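Local coordinates for protein mannitol dehydrogenase (Pseudomonas fluorescens, PDB 1LJ8) that binds NAD and probably catalyses the NAD-dependent oxidation of mannitol at C2, as a long-chain dehydrogenase of the mannitol dehydrogenase family, at residues A[86-91]-A[238-243]; A[232-237]-A[367-372]. All coordinates share one frame; numbering follows the deposited sequence.

Contact 1. Residues A[86-91]-A[238-243]; sequences YELGDT and TAHRLQ
Tyr86 and Gln243 carry most of this junction between the end of strand 83-87 and the first turns of helix 238-248, with Leu88 as the third large contributor. The phenol leaves the strand with CG anti to the backbone N (chi1 -176°), which carries the ring out to the helix and sets Tyr86 OH 3.3 Å from Gln243 CG. Gln243 stretches out fully, its CG also anti to its own N, and crosses the tyrosine at about a right angle, the amide plane turned 73° from the ring. Its CG meets the phenol at the ring edge, and no hydrogen bond joins the segments.

Leu88 fills the corner between these two. Its CD2 lies over one face of the Tyr86 ring, towards the rim, and also meets the amide tip of Gln243, at 3.8 Å from OE1. The other methyl, CD1, touches the edge of the imidazole, 3.6 Å from His240 ND1. Val257, on the edge strand 256-258 next to Tyr86, packs against Tyr86, Leu88 and His240 alike. Such side-chain packing of a helix against strand ends is a worked case of the alpha/beta layering of a Rossmann-type dinucleotide-binding domain.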
ATOM      1  N   TYR A  86     -11.233  -6.503 -12.736  1.00 14.05           N
ATOM      2  CA  TYR A  86     -10.859  -7.598 -13.641  1.00 13.75           C
ATOM      3  C   TYR A  86      -9.897  -8.508 -12.889  1.00 15.04           C
ATOM      4  O   TYR A  86      -8.702  -8.194 -12.765  1.00 14.26           O
ATOM      5  CB  TYR A  86     -10.200  -6.958 -14.863  1.00 14.72           C
ATOM      6  CG  TYR A  86      -9.798  -7.869 -16.022  1.00 15.59           C
ATOM      7  CD1 TYR A  86     -10.358  -9.131 -16.173  1.00 16.99           C
ATOM      8  CD2 TYR A  86      -8.895  -7.421 -16.986  1.00 16.02           C
ATOM      9  CE1 TYR A  86     -10.015  -9.964 -17.312  1.00 17.83           C
ATOM     10  CE2 TYR A  86      -8.559  -8.225 -18.108  1.00 17.43           C
ATOM     11  CZ  TYR A  86      -9.134  -9.482 -18.249  1.00 17.62           C
ATOM     12  OH  TYR A  86      -8.841 -10.249 -19.367  1.00 20.14           O
ATOM     13  N   GLU A  87     -10.420  -9.637 -12.405  1.00 14.32           N
ATOM     14  CA  GLU A  87      -9.605 -10.595 -11.649  1.00 16.19           C
ATOM     15  C   GLU A  87      -8.784 -11.446 -12.602  1.00 17.25           C
ATOM     16  O   GLU A  87      -9.290 -11.904 -13.609  1.00 16.40           O
ATOM     17  CB  GLU A  87     -10.500 -11.506 -10.772  1.00 16.88           C
ATOM     18  CG  GLU A  87     -11.262 -10.760  -9.644  1.00 19.30           C
ATOM     19  CD  GLU A  87     -12.163 -11.678  -8.838  1.00 21.30           C
ATOM     20  OE1 GLU A  87     -12.460 -12.789  -9.352  1.00 22.43           O
ATOM     21  OE2 GLU A  87     -12.591 -11.275  -7.715  1.00 21.71           O
ATOM     22  N   LEU A  88      -7.497 -11.622 -12.306  1.00 18.05           N
ATOM     23  CA  LEU A  88      -6.621 -12.414 -13.172  1.00 17.92           C
ATOM     24  C   LEU A  88      -5.914 -13.479 -12.334  1.00 18.64           C
ATOM     25  O   LEU A  88      -5.307 -13.161 -11.328  1.00 17.56           O
ATOM     26  CB  LEU A  88      -5.597 -11.498 -13.832  1.00 16.83           C
ATOM     27  CG  LEU A  88      -6.149 -10.381 -14.734  1.00 19.24           C
ATOM     28  CD1 LEU A  88      -5.058  -9.305 -14.965  1.00 18.09           C
ATOM     29  CD2 LEU A  88      -6.614 -10.994 -16.035  1.00 19.67           C
ATOM     30  N   GLY A  89      -6.034 -14.743 -12.736  1.00 20.02           N
ATOM     31  CA  GLY A  89      -5.392 -15.827 -11.990  1.00 20.48           C
ATOM     32  C   GLY A  89      -5.223 -17.075 -12.877  1.00 24.33           C
ATOM     33  O   GLY A  89      -5.862 -17.161 -13.924  1.00 22.76           O
ATOM     34  N   ASP A  90      -4.378 -18.026 -12.457  1.00 26.26           N
ATOM     35  CA  ASP A  90      -4.114 -19.257 -13.219  1.00 31.06           C
ATOM     36  C   ASP A  90      -5.005 -20.421 -12.829  1.00 36.20           C
ATOM     37  O   ASP A  90      -5.519 -21.137 -13.686  1.00 38.12           O
ATOM     38  CB  ASP A  90      -2.684 -19.748 -12.999  1.00 28.14           C
ATOM     39  CG  ASP A  90      -1.652 -18.747 -13.371  1.00 25.10           C
ATOM     40  OD1 ASP A  90      -1.916 -17.851 -14.208  1.00 21.89           O
ATOM     41  OD2 ASP A  90      -0.533 -18.883 -12.836  1.00 25.09           O
ATOM     42  N   THR A  91      -5.069 -20.673 -11.524  1.00 41.12           N
ATOM     43  CA  THR A  91      -5.888 -21.737 -10.954  1.00 45.75           C
ATOM     44  C   THR A  91      -7.149 -20.921 -10.740  1.00 47.61           C
ATOM     45  O   THR A  91      -7.676 -20.795  -9.640  1.00 48.79           O
ATOM     46  CB  THR A  91      -5.244 -22.258  -9.626  1.00 46.91           C
ATOM     47  OG1 THR A  91      -4.879 -21.153  -8.779  1.00 49.96           O
ATOM     48  CG2 THR A  91      -3.972 -23.044  -9.938  1.00 48.41           C
ATOM     49  N   THR A 238      -1.277  -0.219 -20.100  1.00 18.68           N
ATOM     50  CA  THR A 238      -2.056  -0.292 -21.308  1.00 17.56           C
ATOM     51  C   THR A 238      -2.383  -1.731 -21.661  1.00 17.40           C
ATOM     52  O   THR A 238      -3.480  -2.038 -22.106  1.00 17.22           O
ATOM     53  CB  THR A 238      -1.286   0.359 -22.470  1.00 17.63           C
ATOM     54  OG1 THR A 238      -1.131   1.737 -22.166  1.00 17.99           O
ATOM     55  CG2 THR A 238      -2.040   0.213 -23.772  1.00 17.03           C
ATOM     56  N   ALA A 239      -1.420  -2.625 -21.486  1.00 16.66           N
ATOM     57  CA  ALA A 239      -1.678  -4.018 -21.822  1.00 16.72           C
ATOM     58  C   ALA A 239      -2.827  -4.584 -20.976  1.00 17.63           C
ATOM     59  O   ALA A 239      -3.677  -5.314 -21.487  1.00 18.40           O
ATOM     60  CB  ALA A 239      -0.408  -4.847 -21.598  1.00 18.64           C
ATOM     61  N   HIS A 240      -2.834  -4.261 -19.681  1.00 19.18           N
ATOM     62  CA  HIS A 240      -3.934  -4.758 -18.821  1.00 19.68           C
ATOM     63  C   HIS A 240      -5.275  -4.233 -19.338  1.00 19.16           C
ATOM     64  O   HIS A 240      -6.266  -4.961 -19.448  1.00 18.78           O
ATOM     65  CB  HIS A 240      -3.670  -4.318 -17.374  1.00 18.93           C
ATOM     66  CG  HIS A 240      -2.782  -5.264 -16.618  1.00 19.13           C
ATOM     67  ND1 HIS A 240      -3.163  -6.566 -16.356  1.00 17.80           N
ATOM     68  CD2 HIS A 240      -1.558  -5.113 -16.053  1.00 17.38           C
ATOM     69  CE1 HIS A 240      -2.217  -7.173 -15.661  1.00 16.93           C
ATOM     70  NE2 HIS A 240      -1.229  -6.320 -15.467  1.00 17.18           N
ATOM     71  N   ARG A 241      -5.315  -2.955 -19.708  1.00 18.71           N
ATOM     72  CA  ARG A 241      -6.564  -2.365 -20.199  1.00 18.80           C
ATOM     73  C   ARG A 241      -6.988  -2.988 -21.527  1.00 19.16           C
ATOM     74  O   ARG A 241      -8.163  -3.289 -21.757  1.00 18.89           O
ATOM     75  CB  ARG A 241      -6.379  -0.833 -20.341  1.00 20.67           C
ATOM     76  CG  ARG A 241      -7.523  -0.104 -21.039  1.00 21.47           C
ATOM     77  CD  ARG A 241      -7.263   1.419 -21.099  1.00 24.30           C
ATOM     78  NE  ARG A 241      -6.153   1.844 -21.987  1.00 23.46           N
ATOM     79  CZ  ARG A 241      -6.158   1.839 -23.319  1.00 28.09           C
ATOM     80  NH1 ARG A 241      -7.209   1.415 -24.015  1.00 27.51           N
ATOM     81  NH2 ARG A 241      -5.095   2.324 -23.981  1.00 28.29           N
ATOM     82  N   LEU A 242      -6.027  -3.210 -22.421  1.00 19.20           N
ATOM     83  CA  LEU A 242      -6.344  -3.791 -23.698  1.00 18.57           C
ATOM     84  C   LEU A 242      -6.800  -5.234 -23.566  1.00 18.56           C
ATOM     85  O   LEU A 242      -7.660  -5.690 -24.333  1.00 18.38           O
ATOM     86  CB  LEU A 242      -5.119  -3.706 -24.644  1.00 19.46           C
ATOM     87  CG  LEU A 242      -4.736  -2.268 -25.033  1.00 21.60           C
ATOM     88  CD1 LEU A 242      -3.476  -2.300 -25.928  1.00 20.30           C
ATOM     89  CD2 LEU A 242      -5.876  -1.594 -25.793  1.00 22.45           C
ATOM     90  N   GLN A 243      -6.251  -5.948 -22.584  1.00 18.43           N
ATOM     91  CA  GLN A 243      -6.629  -7.358 -22.409  1.00 19.20           C
ATOM     92  C   GLN A 243      -8.128  -7.431 -22.043  1.00 18.02           C
ATOM     93  O   GLN A 243      -8.860  -8.317 -22.488  1.00 17.34           O
ATOM     94  CB  GLN A 243      -5.783  -7.994 -21.300  1.00 19.36           C
ATOM     95  CG  GLN A 243      -6.142  -9.450 -21.034  1.00 23.01           C
ATOM     96  CD  GLN A 243      -5.293 -10.096 -19.931  1.00 25.25           C
ATOM     97  OE1 GLN A 243      -4.786  -9.424 -18.993  1.00 26.19           O
ATOM     98  NE2 GLN A 243      -5.137 -11.412 -20.029  1.00 27.25           N
TER

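Contact 2. Residues A[232-237]-A[367-372]. With NAD (nicotinamide-adenine-dinucleotide), chain B.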
ATOM      1  N   ILE A 232      -3.312  -8.453  -3.998  1.00 11.71           N
ATOM      2  CA  ILE A 232      -2.292  -7.985  -4.953  1.00 11.17           C
ATOM      3  C   ILE A 232      -3.002  -7.271  -6.091  1.00 11.35           C
ATOM      4  O   ILE A 232      -3.844  -7.834  -6.805  1.00 11.59           O
ATOM      5  CB  ILE A 232      -1.421  -9.151  -5.437  1.00 12.61           C
ATOM      6  CG1 ILE A 232      -0.547  -9.649  -4.251  1.00 13.20           C
ATOM      7  CG2 ILE A 232      -0.507  -8.696  -6.575  1.00 14.29           C
ATOM      8  CD1 ILE A 232       0.016 -11.110  -4.517  1.00 12.29           C
ATOM      9  N   THR A 233      -2.607  -6.013  -6.272  1.00 10.55           N
ATOM     10  CA  THR A 233      -3.279  -5.145  -7.242  1.00 11.13           C
ATOM     11  C   THR A 233      -2.245  -4.418  -8.094  1.00 11.02           C
ATOM     12  O   THR A 233      -1.681  -3.385  -7.702  1.00 10.94           O
ATOM     13  CB  THR A 233      -4.198  -4.124  -6.471  1.00 10.66           C
ATOM     14  OG1 THR A 233      -5.145  -4.840  -5.633  1.00 12.11           O
ATOM     15  CG2 THR A 233      -4.977  -3.205  -7.490  1.00  9.31           C
ATOM     16  N   PRO A 234      -1.943  -4.962  -9.256  1.00 11.14           N
ATOM     17  CA  PRO A 234      -0.954  -4.338 -10.148  1.00 11.02           C
ATOM     18  C   PRO A 234      -1.440  -2.942 -10.639  1.00 12.13           C
ATOM     19  O   PRO A 234      -2.619  -2.580 -10.448  1.00 10.97           O
ATOM     20  CB  PRO A 234      -0.916  -5.295 -11.353  1.00 12.13           C
ATOM     21  CG  PRO A 234      -1.333  -6.660 -10.747  1.00 12.05           C
ATOM     22  CD  PRO A 234      -2.416  -6.284  -9.762  1.00 10.88           C
HETATM   23  N   MSE A 235      -0.534  -2.225 -11.310  1.00 11.63           N
HETATM   24  CA  MSE A 235      -0.877  -0.955 -11.956  1.00 14.65           C
HETATM   25  C   MSE A 235      -1.626  -1.318 -13.230  1.00 13.83           C
HETATM   26  O   MSE A 235      -1.372  -2.373 -13.838  1.00 15.29           O
HETATM   27  CB  MSE A 235       0.389  -0.159 -12.342  1.00 14.99           C
HETATM   28  CG  MSE A 235       1.322   0.066 -11.172  1.00 19.39           C
HETATM   29 SE   MSE A 235       2.806   1.187 -11.795  1.00 31.17          SE
HETATM   30  CE  MSE A 235       3.683  -0.135 -12.962  1.00 20.76           C
ATOM     31  N   THR A 236      -2.595  -0.494 -13.613  1.00 12.98           N
ATOM     32  CA  THR A 236      -3.325  -0.777 -14.828  1.00 14.44           C
ATOM     33  C   THR A 236      -2.494  -0.214 -15.982  1.00 16.98           C
ATOM     34  O   THR A 236      -2.557   0.940 -16.309  1.00 16.54           O
ATOM     35  CB  THR A 236      -4.715  -0.126 -14.799  1.00 16.05           C
ATOM     36  OG1 THR A 236      -5.503  -0.817 -13.803  1.00 16.73           O
ATOM     37  CG2 THR A 236      -5.416  -0.236 -16.193  1.00 16.23           C
ATOM     38  N   SER A 237      -1.696  -1.072 -16.582  1.00 18.27           N
ATOM     39  CA  SER A 237      -0.876  -0.658 -17.728  1.00 18.87           C
ATOM     40  C   SER A 237      -1.782  -0.724 -18.980  1.00 18.89           C
ATOM     41  O   SER A 237      -2.928  -1.211 -18.959  1.00 18.26           O
ATOM     42  CB  SER A 237       0.261  -1.658 -17.862  1.00 18.35           C
ATOM     43  OG  SER A 237      -0.346  -2.911 -18.150  1.00 18.91           O
ATOM     44  N   ILE A 367      -1.764 -12.621 -13.652  1.00 17.99           N
ATOM     45  CA  ILE A 367      -1.881 -11.275 -13.057  1.00 18.47           C
ATOM     46  C   ILE A 367      -0.877 -10.260 -13.581  1.00 17.05           C
ATOM     47  O   ILE A 367      -1.167  -9.058 -13.663  1.00 18.02           O
ATOM     48  CB  ILE A 367      -1.831 -11.389 -11.493  1.00 18.16           C
ATOM     49  CG1 ILE A 367      -2.306 -10.096 -10.774  1.00 19.34           C
ATOM     50  CG2 ILE A 367      -0.411 -11.742 -11.079  1.00 17.34           C
ATOM     51  CD1 ILE A 367      -3.711  -9.627 -11.154  1.00 19.08           C
ATOM     52  N   ALA A 368       0.321 -10.702 -13.918  1.00 17.40           N
ATOM     53  CA  ALA A 368       1.321  -9.799 -14.456  1.00 15.72           C
ATOM     54  C   ALA A 368       1.556  -8.533 -13.595  1.00 15.84           C
ATOM     55  O   ALA A 368       1.448  -7.384 -14.043  1.00 17.12           O
ATOM     56  CB  ALA A 368       0.953  -9.420 -15.925  1.00 17.43           C
ATOM     57  N   ASP A 369       1.926  -8.771 -12.345  1.00 14.89           N
ATOM     58  CA  ASP A 369       2.211  -7.684 -11.419  1.00 13.09           C
ATOM     59  C   ASP A 369       3.614  -7.159 -11.688  1.00 13.29           C
ATOM     60  O   ASP A 369       4.592  -7.910 -11.775  1.00 13.73           O
ATOM     61  CB  ASP A 369       2.061  -8.201  -9.979  1.00 12.77           C
ATOM     62  CG  ASP A 369       2.160  -7.075  -8.957  1.00 14.39           C
ATOM     63  OD1 ASP A 369       1.988  -5.928  -9.394  1.00 13.04           O
ATOM     64  OD2 ASP A 369       2.406  -7.355  -7.757  1.00 13.10           O
ATOM     65  N   GLN A 370       3.721  -5.860 -11.836  1.00 13.22           N
ATOM     66  CA  GLN A 370       4.973  -5.243 -12.243  1.00 14.96           C
ATOM     67  C   GLN A 370       6.055  -5.031 -11.211  1.00 14.99           C
ATOM     68  O   GLN A 370       5.786  -4.463 -10.166  1.00 11.94           O
ATOM     69  CB  GLN A 370       4.683  -3.872 -12.869  1.00 16.29           C
ATOM     70  CG  GLN A 370       3.579  -3.909 -13.924  1.00 15.52           C
ATOM     71  CD  GLN A 370       2.199  -3.560 -13.344  1.00 16.08           C
ATOM     72  OE1 GLN A 370       2.025  -3.400 -12.135  1.00 14.06           O
ATOM     73  NE2 GLN A 370       1.205  -3.435 -14.243  1.00 16.64           N
ATOM     74  N   LEU A 371       7.283  -5.472 -11.504  1.00 12.44           N
ATOM     75  CA  LEU A 371       8.352  -5.198 -10.586  1.00 12.36           C
ATOM     76  C   LEU A 371       8.528  -3.677 -10.454  1.00 11.93           C
ATOM     77  O   LEU A 371       8.931  -3.196  -9.392  1.00 13.23           O
ATOM     78  CB  LEU A 371       9.694  -5.872 -11.013  1.00 12.90           C
ATOM     79  CG  LEU A 371       9.662  -7.414 -10.960  1.00 11.84           C
ATOM     80  CD1 LEU A 371      11.110  -7.918 -11.191  1.00 11.70           C
ATOM     81  CD2 LEU A 371       9.082  -7.922  -9.590  1.00 12.37           C
ATOM     82  N   GLU A 372       8.191  -2.894 -11.480  1.00 12.23           N
ATOM     83  CA  GLU A 372       8.317  -1.446 -11.308  1.00 12.44           C
ATOM     84  C   GLU A 372       7.393  -0.936 -10.176  1.00 13.80           C
ATOM     85  O   GLU A 372       7.743   0.005  -9.455  1.00 14.07           O
ATOM     86  CB  GLU A 372       7.970  -0.709 -12.591  1.00 14.76           C
ATOM     87  CG  GLU A 372       8.307   0.773 -12.447  1.00 17.98           C
ATOM     88  CD  GLU A 372       8.375   1.532 -13.771  1.00 22.43           C
ATOM     89  OE1 GLU A 372       8.853   0.974 -14.784  1.00 23.89           O
ATOM     90  OE2 GLU A 372       7.970   2.710 -13.776  1.00 22.28           O
TER
HETATM   91  PA  NAD B1500      -1.634   3.784  -6.586  1.00 13.45           P
HETATM   92  O1A NAD B1500      -0.367   4.280  -7.059  1.00 14.98           O
HETATM   93  O2A NAD B1500      -2.679   3.226  -7.490  1.00 12.44           O
HETATM   94  O5B NAD B1500      -2.393   4.917  -5.756  1.00 14.96           O
HETATM   95  C5B NAD B1500      -1.711   5.582  -4.648  1.00 16.33           C
HETATM   96  C4B NAD B1500      -2.756   6.654  -4.278  1.00 17.10           C
HETATM   97  O4B NAD B1500      -2.211   7.390  -3.106  1.00 17.37           O
HETATM   98  C3B NAD B1500      -2.959   7.808  -5.323  1.00 16.09           C
HETATM   99  O3B NAD B1500      -4.347   8.180  -5.245  1.00 16.04           O
HETATM  100  C2B NAD B1500      -2.002   8.901  -4.824  1.00 18.74           C
HETATM  101  O2B NAD B1500      -2.350  10.201  -5.283  1.00 20.22           O
HETATM  102  C1B NAD B1500      -2.208   8.795  -3.325  1.00 16.89           C
HETATM  103  N9A NAD B1500      -1.168   9.351  -2.519  1.00 16.81           N
HETATM  104  C8A NAD B1500       0.204   9.202  -2.568  1.00 16.37           C
HETATM  105  N7A NAD B1500       0.816   9.860  -1.609  1.00 16.65           N
HETATM  106  C5A NAD B1500      -0.214  10.465  -0.905  1.00 16.72           C
HETATM  107  C6A NAD B1500      -0.149  11.279   0.232  1.00 15.10           C
HETATM  108  N6A NAD B1500       0.963  11.623   0.884  1.00 17.97           N
HETATM  109  N1A NAD B1500      -1.340  11.779   0.738  1.00 15.92           N
HETATM  110  C2A NAD B1500      -2.565  11.476   0.145  1.00 17.07           C
HETATM  111  N3A NAD B1500      -2.656  10.653  -0.971  1.00 18.60           N
HETATM  112  C4A NAD B1500      -1.435  10.177  -1.457  1.00 17.29           C
HETATM  113  O3  NAD B1500      -1.279   2.718  -5.465  1.00 12.18           O
HETATM  114  PN  NAD B1500      -2.092   1.449  -4.907  1.00 12.57           P
HETATM  115  O1N NAD B1500      -1.672   0.253  -5.645  1.00 13.89           O
HETATM  116  O2N NAD B1500      -3.514   1.800  -4.927  1.00 13.14           O
HETATM  117  O5D NAD B1500      -1.514   1.292  -3.449  1.00 11.96           O
HETATM  118  C5D NAD B1500      -1.808   2.324  -2.516  1.00 11.80           C
HETATM  119  C4D NAD B1500      -1.511   1.761  -1.196  1.00 12.93           C
HETATM  120  O4D NAD B1500      -2.433   0.737  -0.769  1.00 12.22           O
HETATM  121  C3D NAD B1500      -0.079   1.163  -0.943  1.00 13.01           C
HETATM  122  O3D NAD B1500       0.909   2.172  -0.772  1.00 11.71           O
HETATM  123  C2D NAD B1500      -0.295   0.227   0.229  1.00 11.01           C
HETATM  124  O2D NAD B1500      -0.133   0.902   1.469  1.00 10.34           O
HETATM  125  C1D NAD B1500      -1.746  -0.275   0.020  1.00 12.25           C
HETATM  126  N1N NAD B1500      -1.848  -1.601  -0.619  1.00 11.57           N
HETATM  127  C2N NAD B1500      -1.620  -1.862  -1.983  1.00 10.99           C
HETATM  128  C3N NAD B1500      -1.663  -3.167  -2.403  1.00 13.12           C
HETATM  129  C7N NAD B1500      -1.379  -3.472  -3.886  1.00 13.05           C
HETATM  130  O7N NAD B1500      -1.221  -4.663  -4.193  1.00 10.18           O
HETATM  131  N7N NAD B1500      -1.231  -2.507  -4.768  1.00 10.98           N
HETATM  132  C4N NAD B1500      -1.919  -4.270  -1.452  1.00 13.42           C
HETATM  133  C5N NAD B1500      -2.178  -3.946  -0.086  1.00 12.27           C
HETATM  134  C6N NAD B1500      -2.146  -2.596   0.364  1.00 10.18           C
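The loop 232-237 and the stretch 367-372 run 72° apart and come closest at Pro234 and Asp369, whose CA atoms lie 4.8 Å from each other. Gln370 makes the polar link. Its side chain, bent at chi2 (94°), presents the amide to the backbone of Met235, a selenomethionine: OE1 receives Met235 N at 2.9 Å, in the carbonyl plane and on a lone pair, while NE2 donates a hydrogen bond to Met235 O at 2.8 Å. That acceptor lies close to the glutamine's amide plane, although NE2 sits 32° above the plane of the Met235 carbonyl. Two bonds to one residue fix the rotation of the amide, and the Met235 side chain, bent at chi3, brings CE back against Gln370 CD. An alanine in place of Gln370 would remove both bonds and would probably loosen the hold of the 367-372 segment on the loop.

The loop belongs to the Rossmann domain and its partner to the C-terminal domain, so the contact bridges the two parts of the enzyme beside the cofactor. Thr233 N donates to NAD O7N at 2.8 Å and Thr233 O accepts from N7N at 3.1 Å, a two-point reading of the nicotinamide carboxamide by the backbone N and O of Thr233.

Between these polar ends, Pro234 CG rests 3.6 Å from Ile367 CG1, the two side chains crossing at about a right angle. Asp369 crosses both Ile232 and Pro234 at about a right angle: OD2 approaches Ile232 CG2 at 3.4 Å, and OD1, near Pro234 CA, is salt-bridged to Arg373 NE.

Overall arrangement
His240 ties the two contacts together, their centres about 10 Å apart. While its ring edge serves contact 1, His240 NE2 probably hydrogen-bonds to Ala368 O of contact 2 at 3.2 Å, and His240 CD2 packs 3.5 Å from Met235 O, the carbonyl already held by Gln370. The chain runs directly from loop 232-237 into helix 238-248, where Ser237 OG caps His240 N, and Ile367 also touches Leu88. Contact 2 reaches NAD itself through Thr233; contact 1 stands behind it, the His240 side chain lying about 11 Å from the cofactor. The two contacts thus join through His240, in the first turn of the helix that follows the cofactor-binding loop.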